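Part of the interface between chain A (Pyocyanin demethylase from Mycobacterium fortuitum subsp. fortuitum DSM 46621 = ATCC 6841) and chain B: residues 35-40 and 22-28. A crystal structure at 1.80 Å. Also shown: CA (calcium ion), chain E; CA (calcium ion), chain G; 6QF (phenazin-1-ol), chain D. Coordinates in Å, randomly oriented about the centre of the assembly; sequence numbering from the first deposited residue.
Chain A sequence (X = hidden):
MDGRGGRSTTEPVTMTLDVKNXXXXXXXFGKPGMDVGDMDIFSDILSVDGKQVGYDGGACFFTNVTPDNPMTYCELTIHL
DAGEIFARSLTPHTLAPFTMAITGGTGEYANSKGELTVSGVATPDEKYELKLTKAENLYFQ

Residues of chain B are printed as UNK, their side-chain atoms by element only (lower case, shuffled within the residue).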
# COMPACT_ATOMS: atom_id res chain seq x y z
N ASP A 35 -8.70 -11.12 13.84
CA ASP A 35 -8.31 -12.28 13.05
C ASP A 35 -7.85 -11.77 11.70
O ASP A 35 -7.98 -10.59 11.37
CB ASP A 35 -9.45 -13.33 12.97
CG ASP A 35 -10.69 -12.86 12.15
OD1 ASP A 35 -11.00 -11.66 12.09
OD2 ASP A 35 -11.37 -13.73 11.59
N VAL A 36 -7.23 -12.66 10.94
CA VAL A 36 -6.71 -12.28 9.64
C VAL A 36 -7.81 -11.60 8.84
O VAL A 36 -8.94 -12.10 8.76
CB VAL A 36 -6.15 -13.51 8.91
CG1 VAL A 36 -7.22 -14.57 8.75
CG2 VAL A 36 -5.53 -13.10 7.58
N GLY A 37 -7.48 -10.46 8.25
CA GLY A 37 -8.38 -9.72 7.40
C GLY A 37 -9.03 -8.52 8.03
O GLY A 37 -9.59 -7.67 7.31
N ASP A 38 -8.94 -8.37 9.34
CA ASP A 38 -9.43 -7.16 9.95
C ASP A 38 -8.53 -6.00 9.53
O ASP A 38 -7.42 -6.20 9.04
CB ASP A 38 -9.48 -7.28 11.48
CG ASP A 38 -10.51 -8.30 11.96
OD1 ASP A 38 -11.42 -8.70 11.18
OD2 ASP A 38 -10.44 -8.70 13.13
N MET A 39 -9.03 -4.79 9.68
CA MET A 39 -8.25 -3.66 9.22
C MET A 39 -8.65 -2.43 9.99
O MET A 39 -9.82 -2.25 10.36
CB MET A 39 -8.43 -3.45 7.71
CG MET A 39 -9.74 -2.99 7.25
SD MET A 39 -9.60 -2.90 5.45
CE MET A 39 -9.87 -4.60 5.02
N ASP A 40 -7.64 -1.61 10.29
CA ASP A 40 -7.83 -0.33 10.95
C ASP A 40 -7.37 0.76 10.00
O ASP A 40 -6.29 0.66 9.39
CB ASP A 40 -7.05 -0.25 12.26
CG ASP A 40 -7.52 -1.26 13.29
OD1 ASP A 40 -8.55 -1.92 13.06
OD2 ASP A 40 -6.85 -1.41 14.33
N UNK B 22 -0.27 -19.35 5.47
CA UNK B 22 -0.42 -19.48 6.92
C UNK B 22 -1.85 -19.12 7.32
O UNK B 22 -2.62 -20.01 7.70
o UNK B 22 -0.25 -19.43 9.68
c UNK B 22 0.58 -18.56 7.63
c UNK B 22 0.65 -18.78 9.11
o UNK B 22 1.63 -18.29 9.73
N UNK B 23 -2.22 -17.85 7.24
CA UNK B 23 -3.60 -17.43 7.47
C UNK B 23 -4.04 -16.56 6.29
O UNK B 23 -3.26 -15.79 5.75
n UNK B 23 -3.17 -17.30 12.42
c UNK B 23 -3.42 -17.45 10.01
c UNK B 23 -3.76 -16.65 8.78
c UNK B 23 -3.58 -16.69 11.31
o UNK B 23 -4.06 -15.56 11.32
N UNK B 24 -5.31 -16.68 5.92
CA UNK B 24 -5.83 -15.96 4.77
C UNK B 24 -7.26 -15.56 5.04
O UNK B 24 -8.03 -16.32 5.63
c UNK B 24 -5.75 -16.81 3.49
c UNK B 24 -6.35 -16.04 2.30
c UNK B 24 -4.31 -17.27 3.23
N UNK B 25 -7.61 -14.34 4.63
CA UNK B 25 -9.00 -13.89 4.58
C UNK B 25 -9.32 -13.43 3.17
O UNK B 25 -8.62 -12.56 2.63
c UNK B 25 -9.27 -12.76 5.58
N UNK B 26 -10.37 -13.97 2.59
CA UNK B 26 -10.88 -13.49 1.31
C UNK B 26 -12.13 -12.68 1.60
O UNK B 26 -13.16 -13.23 1.97
c UNK B 26 -9.89 -15.37 -0.07
n UNK B 26 -8.71 -18.50 -1.88
c UNK B 26 -8.75 -17.12 -1.34
c UNK B 26 -10.11 -16.60 -0.90
c UNK B 26 -11.15 -14.64 0.34
N UNK B 27 -12.02 -11.36 1.50
CA UNK B 27 -13.16 -10.49 1.74
C UNK B 27 -13.99 -10.41 0.46
O UNK B 27 -13.54 -9.87 -0.55
n UNK B 27 -10.88 -8.62 5.30
c UNK B 27 -12.71 -9.10 2.15
c UNK B 27 -12.08 -9.04 3.51
c UNK B 27 -11.04 -8.30 3.97
n UNK B 27 -12.51 -9.80 4.58
c UNK B 27 -11.77 -9.53 5.64
N UNK B 28 -15.22 -10.91 0.53
CA UNK B 28 -16.16 -10.82 -0.59
C UNK B 28 -17.03 -9.62 -0.29
O UNK B 28 -18.12 -9.73 0.27
c UNK B 28 -17.84 -12.07 -1.96
o UNK B 28 -18.46 -13.11 -2.28
c UNK B 28 -16.97 -12.10 -0.73
o UNK B 28 -17.92 -11.01 -2.61
CA CA E . -12.44 -10.16 13.06
CA CA G . -17.66 -9.38 -4.15
C4 6QF D . -3.21 2.41 14.54
C5 6QF D . -4.49 1.79 14.92
C6 6QF D . -5.47 2.48 15.53
C10 6QF D . -0.89 3.73 13.92
C13 6QF D . 1.35 3.63 12.90
C15 6QF D . 0.02 1.65 12.95
C1 6QF D . -5.29 3.87 15.83
C2 6QF D . -4.14 4.48 15.51
C3 6QF D . -3.03 3.81 14.84
N7 6QF D . -1.88 4.45 14.53
N8 6QF D . -2.22 1.72 13.94
C9 6QF D . -1.07 2.35 13.63
C11 6QF D . 0.38 4.32 13.51
C14 6QF D . 1.16 2.25 12.60
O19 6QF D . -4.65 0.48 14.62
O HOH W 1 -6.53 -15.16 12.32

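Position 22 of chain B carries four side-chain atoms, two carbons of which the second bears two oxygens, and they lie out of reach of the chain A stretch. That carboxylate could be only aspartate, so this is Asp B22, and the contact places no demand on it.

At position 23 there are three carbons in a row, the third holding one oxygen and one nitrogen. The CA-to-CB bond points toward chain A, and the side-chain oxygen comes within 3.8 Å of Val A36 CB. A primary amide on a two-carbon stem is glutamine, hence Gln B23, and the oxygen is OE1. It also accepts a hydrogen bond from water 1, with 2.7 Å between Gln B23 OE1 and the water O, and the same water O accepts one from the backbone N of Val A36 at 2.9 Å. An uncharged polar side chain of this length can thus reach the loop's backbone through a single water.

Position 24 shows three carbons, one carrying the other two. Its CB points away from chain A, as alternation along the strand predicts, but its backbone O packs 3.7 Å from Val A36 CG1. This beta-branched group is valine, Val B24, a residue at home in a strand.

The one side-chain carbon of position 25, its CB, points toward chain A and lies 3.3 Å from Val A36 O, 3.7 Å from Gly A37 CA and 4.2 Å from Val A36 CG1. A lone methyl is alanine, Ala B25. Here the backbones come closest, with the CA atoms of Gly A37 and Ala B25 5.1 Å apart, so a small apolar group suits this tight spot.

At position 26 four carbons in a row end in a nitrogen, exposed and making no contact with the chain A stretch. This is the extended chain of lysine, Lys B26, and the setting suits a long charged side chain.

Position 27 bears one carbon followed by a five-membered ring of three carbons and two nitrogens, an imidazole; one ring nitrogen lies 2.6 Å from Gly A37 O. The residue is His B27, and that nitrogen is NE2, which donates a hydrogen bond to the carbonyl at an angle of 157°. The oxygen lies at the ring edge, near its plane, where an N-H can point at it. Met A39 CE lies in van der Waals contact with His B27 CD2, at 4.0 Å.

Position 28 again has two carbons, the second with two oxygens, and is out of reach of the chain A stretch. It is Asp B28, whose OD1 binds a calcium ion, CA of chain G, at 2.2 Å.

The contact works by fitting a strand against a type II turn running from Asp A35 to Asp A38. Calcium bound by both these aspartates ties the turn's ends together. Gly A37 has backbone angles that call for glycine, and a CB there would clash with Ala B25 CB and His B27 CE1. Its bareness admits the methyl and imidazole, while Val A36 packs against the Ala B25 methyl and the neighbouring strand atoms of Gln B23 and Val B24.

Chain B (22-28) DQVAKHD
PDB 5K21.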